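Side-chain contacts in diaminopimelate decarboxylase (Phaeodactylum tricornutum, PDB 7JPJ), which probably catalyses the decarboxylation of diaminopimelate with pyridoxal 5'-phosphate, a step of lysine biosynthesis, and works as a dimer: residues D261-F266 with L274-E279; I200-G205 with T218-F223; T250-I255 with G281-A286. All blocks are in the same frame, centred on the assembly; numbering follows the deposited sequence.

Contact 1 (D261-F266 with L274-E279)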
loop_
_atom_site.group_PDB
_atom_site.type_symbol
_atom_site.label_atom_id
_atom_site.label_comp_id
_atom_site.label_asym_id
_atom_site.label_seq_id
_atom_site.Cartn_x
_atom_site.Cartn_y
_atom_site.Cartn_z
ATOM N N ASP A 261 -3.117 -37.802 10.525
ATOM C CA ASP A 261 -3.831 -39.044 10.252
ATOM C C ASP A 261 -4.150 -39.191 8.770
ATOM O O ASP A 261 -4.127 -40.309 8.244
ATOM C CB ASP A 261 -5.110 -39.115 11.088
ATOM C CG ASP A 261 -4.835 -39.420 12.553
ATOM O OD1 ASP A 261 -3.979 -40.288 12.832
ATOM O OD2 ASP A 261 -5.473 -38.791 13.424
ATOM N N ALA A 262 -4.444 -38.082 8.082
ATOM C CA ALA A 262 -4.646 -38.145 6.638
ATOM C C ALA A 262 -3.377 -38.584 5.919
ATOM O O ALA A 262 -3.449 -39.182 4.841
ATOM C CB ALA A 262 -5.118 -36.791 6.114
ATOM N N PHE A 263 -2.210 -38.293 6.497
ATOM C CA PHE A 263 -0.963 -38.825 5.958
ATOM C C PHE A 263 -0.843 -40.317 6.226
ATOM O O PHE A 263 -0.329 -41.065 5.387
ATOM C CB PHE A 263 0.228 -38.085 6.558
ATOM C CG PHE A 263 0.645 -36.883 5.778
ATOM C CD1 PHE A 263 -0.102 -35.719 5.826
ATOM C CD2 PHE A 263 1.788 -36.913 4.999
ATOM C CE1 PHE A 263 0.283 -34.607 5.110
ATOM C CE2 PHE A 263 2.178 -35.804 4.280
ATOM C CZ PHE A 263 1.422 -34.650 4.334
ATOM N N LYS A 264 -1.300 -40.766 7.396
ATOM C CA LYS A 264 -1.260 -42.190 7.705
ATOM C C LYS A 264 -2.221 -42.973 6.820
ATOM O O LYS A 264 -1.912 -44.095 6.402
ATOM C CB LYS A 264 -1.586 -42.421 9.181
ATOM C CG LYS A 264 -0.583 -41.827 10.157
ATOM C CD LYS A 264 -0.709 -42.484 11.525
ATOM C CE LYS A 264 0.113 -41.753 12.576
ATOM N NZ LYS A 264 -0.462 -40.415 12.888
ATOM N N LYS A 265 -3.393 -42.403 6.526
ATOM C CA LYS A 265 -4.341 -43.087 5.656
ATOM C C LYS A 265 -3.806 -43.202 4.237
ATOM O O LYS A 265 -4.118 -44.171 3.535
ATOM C CB LYS A 265 -5.691 -42.365 5.663
ATOM C CG LYS A 265 -6.840 -43.189 5.082
ATOM C CD LYS A 265 -8.164 -42.429 5.116
ATOM C CE LYS A 265 -8.933 -42.688 6.411
ATOM N NZ LYS A 265 -8.856 -41.548 7.374
ATOM N N PHE A 266 -3.005 -42.230 3.800
ATOM C CA PHE A 266 -2.372 -42.322 2.489
ATOM C C PHE A 266 -1.355 -43.455 2.459
ATOM O O PHE A 266 -1.316 -44.245 1.509
ATOM C CB PHE A 266 -1.713 -40.989 2.131
ATOM C CG PHE A 266 -1.262 -40.901 0.701
ATOM C CD1 PHE A 266 -2.163 -40.590 -0.304
ATOM C CD2 PHE A 266 0.061 -41.129 0.362
ATOM C CE1 PHE A 266 -1.751 -40.509 -1.623
ATOM C CE2 PHE A 266 0.480 -41.049 -0.953
ATOM C CZ PHE A 266 -0.429 -40.738 -1.948
ATOM N N LEU A 274 4.954 -39.938 3.328
ATOM C CA LEU A 274 5.289 -38.662 2.711
ATOM C C LEU A 274 5.761 -37.654 3.749
ATOM O O LEU A 274 5.209 -37.568 4.849
ATOM C CB LEU A 274 4.085 -38.085 1.961
ATOM C CG LEU A 274 3.532 -38.854 0.759
ATOM C CD1 LEU A 274 2.329 -38.127 0.184
ATOM C CD2 LEU A 274 4.599 -39.056 -0.303
ATOM N N GLN A 275 6.784 -36.885 3.381
ATOM C CA GLN A 275 7.196 -35.742 4.182
ATOM C C GLN A 275 6.163 -34.625 4.068
ATOM O O GLN A 275 5.609 -34.381 2.993
ATOM C CB GLN A 275 8.565 -35.243 3.721
ATOM C CG GLN A 275 9.026 -33.970 4.406
ATOM C CD GLN A 275 9.940 -34.253 5.578
ATOM O OE1 GLN A 275 9.877 -35.329 6.174
ATOM N NE2 GLN A 275 10.785 -33.286 5.926
ATOM N N MET A 276 5.896 -33.947 5.183
ATOM C CA MET A 276 4.954 -32.837 5.213
ATOM C C MET A 276 5.693 -31.508 5.318
ATOM O O MET A 276 6.761 -31.414 5.928
ATOM C CB MET A 276 3.972 -32.960 6.383
ATOM C CG MET A 276 2.701 -32.144 6.199
ATOM S SD MET A 276 1.655 -32.027 7.664
ATOM C CE MET A 276 2.842 -32.302 8.968
ATOM N N GLU A 277 5.105 -30.477 4.718
ATOM C CA GLU A 277 5.638 -29.124 4.785
ATOM C C GLU A 277 4.515 -28.148 5.094
ATOM O O GLU A 277 3.384 -28.322 4.634
ATOM C CB GLU A 277 6.315 -28.714 3.480
ATOM C CG GLU A 277 7.590 -29.470 3.179
ATOM C CD GLU A 277 8.283 -28.946 1.942
ATOM O OE1 GLU A 277 7.740 -28.021 1.300
ATOM O OE2 GLU A 277 9.383 -29.444 1.615
ATOM N N ILE A 278 4.839 -27.122 5.876
ATOM C CA ILE A 278 3.915 -26.042 6.188
ATOM C C ILE A 278 4.624 -24.721 5.926
ATOM O O ILE A 278 5.833 -24.589 6.135
ATOM C CB ILE A 278 3.402 -26.119 7.644
ATOM C CG1 ILE A 278 4.559 -26.006 8.642
ATOM C CG2 ILE A 278 2.631 -27.411 7.865
ATOM C CD1 ILE A 278 4.112 -25.995 10.086
ATOM N N GLU A 279 3.865 -23.738 5.450
ATOM C CA GLU A 279 4.410 -22.448 5.033
ATOM C C GLU A 279 3.736 -21.301 5.780
ATOM O O GLU A 279 3.075 -20.455 5.167
ATOM C CB GLU A 279 4.257 -22.271 3.524
ATOM C CG GLU A 279 5.405 -22.836 2.695
ATOM C CD GLU A 279 5.142 -22.762 1.194
ATOM O OE1 GLU A 279 5.702 -23.592 0.439
ATOM O OE2 GLU A 279 4.369 -21.875 0.768
#
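Met276 of strand 275-278 and Leu274, just before it, meet Phe263 and Phe266 of helix 252-270. The Met276 side chain can be followed outward. Its CB lies 3.7 Å from CZ of Phe263. Its CG meets the same CZ at 3.4 Å and also borders CE1. CG stands anti to the backbone N (chi1 -160°), and this carries the chain along the ring. SD then passes CE1. The sulfur is 4.6 Å from the centroid of the Phe263 ring and 39° off the ring normal. This is a Met-aromatic contact of oblique approach.

Leu274 serves both rings. Its CB faces CE2 of Phe263 at 3.8 Å, and the two side chains cross at about a right angle. Its CD1 lies 3.6 Å from CE2 of Phe266. The Leu274 carbonyl O also approaches Phe263, while the Gln275 carbonyl O lies at the edge of the Phe263 ring, 3.9 Å from Phe263 CE2. Outside the two segments, Met233 of the neighbouring strand touches Phe263, and Leu221 of helix 210-222 touches Phe266 and Leu274.

This packs helix 252-270 onto strand 275-278 of the TIM-barrel domain. The side chains that meet are apolar and buried, so dispersion and burial rather than polar bonds probably hold helix to strand.

Contact 2 (I200-G205 with T218-F223)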
loop_
_atom_site.group_PDB
_atom_site.type_symbol
_atom_site.label_atom_id
_atom_site.label_comp_id
_atom_site.label_asym_id
_atom_site.label_seq_id
_atom_site.Cartn_x
_atom_site.Cartn_y
_atom_site.Cartn_z
ATOM N N ILE A 200 4.405 -32.021 -4.203
ATOM C CA ILE A 200 3.153 -31.353 -4.536
ATOM C C ILE A 200 2.950 -30.214 -3.547
ATOM O O ILE A 200 3.274 -30.346 -2.361
ATOM C CB ILE A 200 1.961 -32.333 -4.509
ATOM C CG1 ILE A 200 2.163 -33.449 -5.536
ATOM C CG2 ILE A 200 0.651 -31.611 -4.786
ATOM C CD1 ILE A 200 2.105 -32.975 -6.977
ATOM N N HIS A 201 2.428 -29.092 -4.038
ATOM C CA HIS A 201 2.224 -27.892 -3.237
ATOM C C HIS A 201 0.766 -27.466 -3.326
ATOM O O HIS A 201 0.211 -27.359 -4.424
ATOM C CB HIS A 201 3.137 -26.755 -3.709
ATOM C CG HIS A 201 3.172 -25.578 -2.784
ATOM N ND1 HIS A 201 2.562 -25.581 -1.549
ATOM C CD2 HIS A 201 3.748 -24.359 -2.916
ATOM C CE1 HIS A 201 2.759 -24.414 -0.959
ATOM N NE2 HIS A 201 3.477 -23.656 -1.768
ATOM N N THR A 202 0.153 -27.225 -2.173
ATOM C CA THR A 202 -1.216 -26.744 -2.099
ATOM C C THR A 202 -1.274 -25.602 -1.093
ATOM O O THR A 202 -0.378 -25.433 -0.262
ATOM C CB THR A 202 -2.184 -27.867 -1.694
ATOM O OG1 THR A 202 -3.531 -27.460 -1.949
ATOM C CG2 THR A 202 -2.043 -28.170 -0.218
ATOM N N HIS A 203 -2.338 -24.805 -1.178
ATOM C CA HIS A 203 -2.503 -23.667 -0.282
ATOM C C HIS A 203 -3.956 -23.209 -0.271
ATOM O O HIS A 203 -4.294 -22.188 -0.879
ATOM C CB HIS A 203 -1.582 -22.517 -0.699
ATOM C CG HIS A 203 -1.593 -21.352 0.244
ATOM N ND1 HIS A 203 -1.037 -21.407 1.504
ATOM C CD2 HIS A 203 -2.089 -20.099 0.107
ATOM C CE1 HIS A 203 -1.193 -20.240 2.104
ATOM N NE2 HIS A 203 -1.829 -19.430 1.278
ATOM N N ILE A 204 -4.822 -23.961 0.406
ATOM C CA ILE A 204 -6.245 -23.636 0.448
ATOM C C ILE A 204 -6.776 -23.764 1.871
ATOM O O ILE A 204 -7.991 -23.802 2.085
ATOM C CB ILE A 204 -7.053 -24.533 -0.508
ATOM C CG1 ILE A 204 -6.919 -26.001 -0.098
ATOM C CG2 ILE A 204 -6.622 -24.318 -1.951
ATOM C CD1 ILE A 204 -8.018 -26.889 -0.638
ATOM N N GLY A 205 -5.876 -23.832 2.849
ATOM C CA GLY A 205 -6.298 -23.968 4.235
ATOM C C GLY A 205 -6.647 -22.624 4.861
ATOM O O GLY A 205 -6.038 -21.596 4.564
ATOM N N THR A 218 -6.650 -34.364 2.722
ATOM C CA THR A 218 -7.101 -35.503 1.925
ATOM C C THR A 218 -7.163 -35.154 0.444
ATOM O O THR A 218 -6.747 -35.950 -0.406
ATOM C CB THR A 218 -8.467 -35.983 2.418
ATOM O OG1 THR A 218 -8.331 -36.555 3.726
ATOM C CG2 THR A 218 -9.045 -37.026 1.468
ATOM N N LYS A 219 -7.660 -33.961 0.117
ATOM C CA LYS A 219 -7.812 -33.588 -1.286
ATOM C C LYS A 219 -6.460 -33.363 -1.954
ATOM O O LYS A 219 -6.246 -33.787 -3.094
ATOM C CB LYS A 219 -8.693 -32.343 -1.403
ATOM C CG LYS A 219 -8.853 -31.835 -2.823
ATOM C CD LYS A 219 -10.311 -31.535 -3.133
ATOM C CE LYS A 219 -10.601 -31.713 -4.616
ATOM N NZ LYS A 219 -11.516 -32.865 -4.873
ATOM N N SER A 220 -5.534 -32.702 -1.258
ATOM C CA SER A 220 -4.219 -32.452 -1.836
ATOM C C SER A 220 -3.411 -33.735 -1.974
ATOM O O SER A 220 -2.629 -33.875 -2.922
ATOM C CB SER A 220 -3.459 -31.439 -0.984
ATOM O OG SER A 220 -4.276 -30.314 -0.712
ATOM N N LEU A 221 -3.583 -34.676 -1.041
ATOM C CA LEU A 221 -2.843 -35.932 -1.106
ATOM C C LEU A 221 -3.265 -36.778 -2.301
ATOM O O LEU A 221 -2.474 -37.594 -2.788
ATOM C CB LEU A 221 -3.031 -36.723 0.192
ATOM C CG LEU A 221 -2.261 -36.230 1.423
ATOM C CD1 LEU A 221 -2.823 -36.834 2.697
ATOM C CD2 LEU A 221 -0.776 -36.536 1.303
ATOM N N SER A 222 -4.495 -36.599 -2.790
ATOM C CA SER A 222 -4.951 -37.379 -3.937
ATOM C C SER A 222 -4.153 -37.053 -5.189
ATOM O O SER A 222 -4.040 -37.893 -6.090
ATOM C CB SER A 222 -6.440 -37.142 -4.183
ATOM O OG SER A 222 -6.704 -35.778 -4.453
ATOM N N PHE A 223 -3.591 -35.845 -5.268
ATOM C CA PHE A 223 -2.713 -35.501 -6.376
ATOM C C PHE A 223 -1.332 -36.126 -6.242
ATOM O O PHE A 223 -0.609 -36.220 -7.240
ATOM C CB PHE A 223 -2.599 -33.981 -6.495
ATOM C CG PHE A 223 -3.902 -33.309 -6.811
ATOM C CD1 PHE A 223 -4.471 -33.435 -8.066
ATOM C CD2 PHE A 223 -4.567 -32.566 -5.851
ATOM C CE1 PHE A 223 -5.672 -32.831 -8.360
ATOM C CE2 PHE A 223 -5.770 -31.957 -6.140
ATOM C CZ PHE A 223 -6.322 -32.090 -7.396
#
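Thr202 holds OG1 anti to its backbone N (chi1 -166°), and Ser220 turns OG back beside its own backbone N (chi1 -49°). These two torsions bring the two hydroxyls together between the 200-205 backbone and the helix. CA of Thr202 and CA of Ser220 are 6.5 Å apart. Thr202 OG1 donates a weak hydrogen bond of 3.2 Å to Ser220 OG. The methyl CG2 of Thr202 sits beside the same oxygen, and it lies 3.6 Å from Ser220 CB. Both branches of the threonine therefore straddle one serine side chain. Ser220 OG has a further hydrogen bond to Val216 O, one turn back on the helix. That bond probably helps hold the hydroxyl where Thr202 meets it.

The apolar contact lies at the other end of the pair, where Ile200 CG2 is 4.4 Å from CB of Phe223. Ile200 CD1 also packs 4.2 Å from the carbonyl oxygen, Phe223 O. The Phe223 ring itself leads away from the strand and rests against Val146. Met233 of the next strand touches Ile200, Thr202 and Ser220, and so lines the same layer.

Strand 196-201, helix 210-222 and strand 232-234 form a beta-alpha-beta unit with parallel strands. A helix packed on the outside of such strands is the repeating arrangement of the TIM-barrel fold.

Contact 3 (T250-I255 with G281-A286). With SO4 (sulfate ion), chain D.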
loop_
_atom_site.group_PDB
_atom_site.type_symbol
_atom_site.label_atom_id
_atom_site.label_comp_id
_atom_site.label_asym_id
_atom_site.label_seq_id
_atom_site.Cartn_x
_atom_site.Cartn_y
_atom_site.Cartn_z
ATOM N N THR A 250 -5.529 -20.310 15.632
ATOM C CA THR A 250 -5.530 -21.724 15.282
ATOM C C THR A 250 -4.690 -22.525 16.270
ATOM O O THR A 250 -3.554 -22.157 16.581
ATOM C CB THR A 250 -4.996 -21.920 13.864
ATOM O OG1 THR A 250 -5.705 -21.069 12.956
ATOM C CG2 THR A 250 -5.168 -23.367 13.430
ATOM N N ASP A 251 -5.259 -23.618 16.772
ATOM C CA ASP A 251 -4.534 -24.556 17.624
ATOM C C ASP A 251 -3.858 -25.583 16.725
ATOM O O ASP A 251 -4.523 -26.460 16.164
ATOM C CB ASP A 251 -5.478 -25.223 18.622
ATOM C CG ASP A 251 -4.746 -25.827 19.811
ATOM O OD1 ASP A 251 -3.538 -26.125 19.690
ATOM O OD2 ASP A 251 -5.381 -26.005 20.872
ATOM N N LEU A 252 -2.534 -25.474 16.586
ATOM C CA LEU A 252 -1.808 -26.350 15.670
ATOM C C LEU A 252 -1.855 -27.807 16.115
ATOM O O LEU A 252 -1.755 -28.710 15.276
ATOM C CB LEU A 252 -0.360 -25.883 15.534
ATOM C CG LEU A 252 -0.176 -24.486 14.944
ATOM C CD1 LEU A 252 1.291 -24.212 14.655
ATOM C CD2 LEU A 252 -1.015 -24.329 13.687
ATOM N N GLN A 253 -2.003 -28.060 17.416
ATOM C CA GLN A 253 -2.100 -29.438 17.881
ATOM C C GLN A 253 -3.459 -30.041 17.544
ATOM O O GLN A 253 -3.552 -31.235 17.233
ATOM C CB GLN A 253 -1.840 -29.506 19.386
ATOM C CG GLN A 253 -0.458 -29.029 19.800
ATOM C CD GLN A 253 0.652 -29.888 19.224
ATOM O OE1 GLN A 253 0.488 -31.096 19.035
ATOM N NE2 GLN A 253 1.793 -29.268 18.943
ATOM N N LYS A 254 -4.521 -29.235 17.590
ATOM C CA LYS A 254 -5.861 -29.762 17.352
ATOM C C LYS A 254 -6.116 -30.021 15.873
ATOM O O LYS A 254 -6.734 -31.031 15.519
ATOM C CB LYS A 254 -6.910 -28.805 17.921
ATOM C CG LYS A 254 -6.998 -28.845 19.431
ATOM C CD LYS A 254 -7.991 -27.837 19.976
ATOM C CE LYS A 254 -8.145 -28.010 21.481
ATOM N NZ LYS A 254 -6.817 -28.201 22.132
ATOM N N ILE A 255 -5.664 -29.124 14.994
ATOM C CA ILE A 255 -5.851 -29.348 13.564
ATOM C C ILE A 255 -4.745 -30.211 12.974
ATOM O O ILE A 255 -4.906 -30.745 11.870
ATOM C CB ILE A 255 -5.931 -28.021 12.789
ATOM C CG1 ILE A 255 -4.564 -27.338 12.760
ATOM C CG2 ILE A 255 -6.989 -27.107 13.399
ATOM C CD1 ILE A 255 -4.382 -26.385 11.605
ATOM N N GLY A 281 3.208 -17.771 7.469
ATOM C CA GLY A 281 3.761 -16.434 7.443
ATOM C C GLY A 281 3.263 -15.619 8.618
ATOM O O GLY A 281 4.042 -15.219 9.489
ATOM N N THR A 282 1.949 -15.381 8.647
ATOM C CA THR A 282 1.338 -14.657 9.755
ATOM C C THR A 282 1.632 -15.334 11.091
ATOM O O THR A 282 2.056 -14.681 12.050
ATOM C CB THR A 282 -0.170 -14.548 9.524
ATOM O OG1 THR A 282 -0.416 -13.903 8.269
ATOM C CG2 THR A 282 -0.831 -13.754 10.638
ATOM N N TYR A 283 1.439 -16.653 11.161
ATOM C CA TYR A 283 1.550 -17.366 12.431
ATOM C C TYR A 283 2.928 -17.237 13.068
ATOM O O TYR A 283 3.056 -17.441 14.278
ATOM C CB TYR A 283 1.211 -18.845 12.234
ATOM C CG TYR A 283 0.684 -19.529 13.477
ATOM C CD1 TYR A 283 -0.677 -19.546 13.758
ATOM C CD2 TYR A 283 1.546 -20.161 14.368
ATOM C CE1 TYR A 283 -1.165 -20.173 14.895
ATOM C CE2 TYR A 283 1.066 -20.789 15.506
ATOM C CZ TYR A 283 -0.289 -20.793 15.763
ATOM O OH TYR A 283 -0.769 -21.417 16.892
ATOM N N LEU A 284 3.954 -16.894 12.294
ATOM C CA LEU A 284 5.307 -16.852 12.831
ATOM C C LEU A 284 5.728 -15.471 13.316
ATOM O O LEU A 284 6.522 -15.378 14.259
ATOM C CB LEU A 284 6.304 -17.338 11.776
ATOM C CG LEU A 284 6.535 -18.843 11.672
ATOM C CD1 LEU A 284 7.204 -19.176 10.354
ATOM C CD2 LEU A 284 7.382 -19.338 12.834
ATOM N N VAL A 285 5.218 -14.396 12.712
ATOM C CA VAL A 285 5.789 -13.072 12.940
ATOM C C VAL A 285 4.743 -12.035 13.340
ATOM O O VAL A 285 5.097 -10.933 13.773
ATOM C CB VAL A 285 6.561 -12.592 11.694
ATOM C CG1 VAL A 285 7.777 -13.471 11.440
ATOM C CG2 VAL A 285 5.651 -12.566 10.477
ATOM N N ALA A 286 3.456 -12.364 13.197
ATOM C CA ALA A 286 2.396 -11.385 13.436
ATOM C C ALA A 286 2.467 -10.772 14.829
ATOM O O ALA A 286 2.713 -9.569 14.967
ATOM C CB ALA A 286 1.017 -12.015 13.230
HETATM S S SO4 D . -0.035 -16.589 5.731
HETATM O O1 SO4 D . -1.072 -15.923 6.515
HETATM O O2 SO4 D . 0.307 -17.863 6.361
HETATM O O3 SO4 D . 1.154 -15.745 5.667
HETATM O O4 SO4 D . -0.529 -16.818 4.376
#
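Tyr283 reaches from its short helix to the start of helix 252-270 and meets Thr250 and Leu252 there. Its OH donates a hydrogen bond of 2.9 Å to Thr250 O. The C=O...donor angle is 171°, so the hydroxyl lies nearly in line with the carbonyl, and this oxygen sits at the ring edge. Leu252 approaches the ring from the opposite direction to the tyrosine chain. Leu252 CD1 is 3.5 Å from Tyr283 CE2. Leu252 CD2 stands over one face, 4.2 Å above the plane and offset toward the rim. The hydroxyl is held by a polar bond, and the isopropyl end of Leu252 packs against the ring. Tyr283 CG is anti to the backbone N (chi1 -154°), which sends the ring toward 250-255.

Around these partners lies a second shell. Thr250 OG1 is hydrogen-bonded to Lys240 N and to Ser208 OG, so the residue that offers the carbonyl is itself tied down. At the helix start, Asp251 is the N-cap. Its OD1 accepts a weak bond from Gln253 N, and its OD2 forms a salt bridge of 2.9 Å with Lys254 NZ. Cys44 of helix 34-45 touches both Leu252 and Tyr283.

Just before Tyr283 in the chain, a sulfate, probably from the crystallisation liquor, sits at the start of helix 282-285. Gly281 N donates to sulfate O2 at 3.1 Å. Thr282 N donates to O3, also at 3.1 Å. Thr282 OG1 donates to O1 at 2.8 Å. Gly238 N and Tyr395 OH are hydrogen-bonded to it too. D-lysine also touches Thr282. Backbone N-H groups at a helix start suit an anion, and the site is consistent with the pocket for the cofactor phosphate in this family. The tyrosine bond probably steadies the helix that offers these donors.

From the N terminus, contact 2 comes first. It closes the connection from strand 196-201 through helix 210-222 and is complete before the others begin. Contact 3 opens at 250-255 and closes only at 281-286. Contact 1 lies wholly within that span, joining 261-266 to 274-279, so the two nest and none of the three cross. Contacts 1 and 3 share helix 252-270: one uses its middle, the other its start. Contacts 1 and 2 reach the same parallel sheet and touch each other, at Leu221 and where Glu279 meets His201. Together they tie two outer helices to the barrel strands, and contact 3 extends this toward the sulfate site.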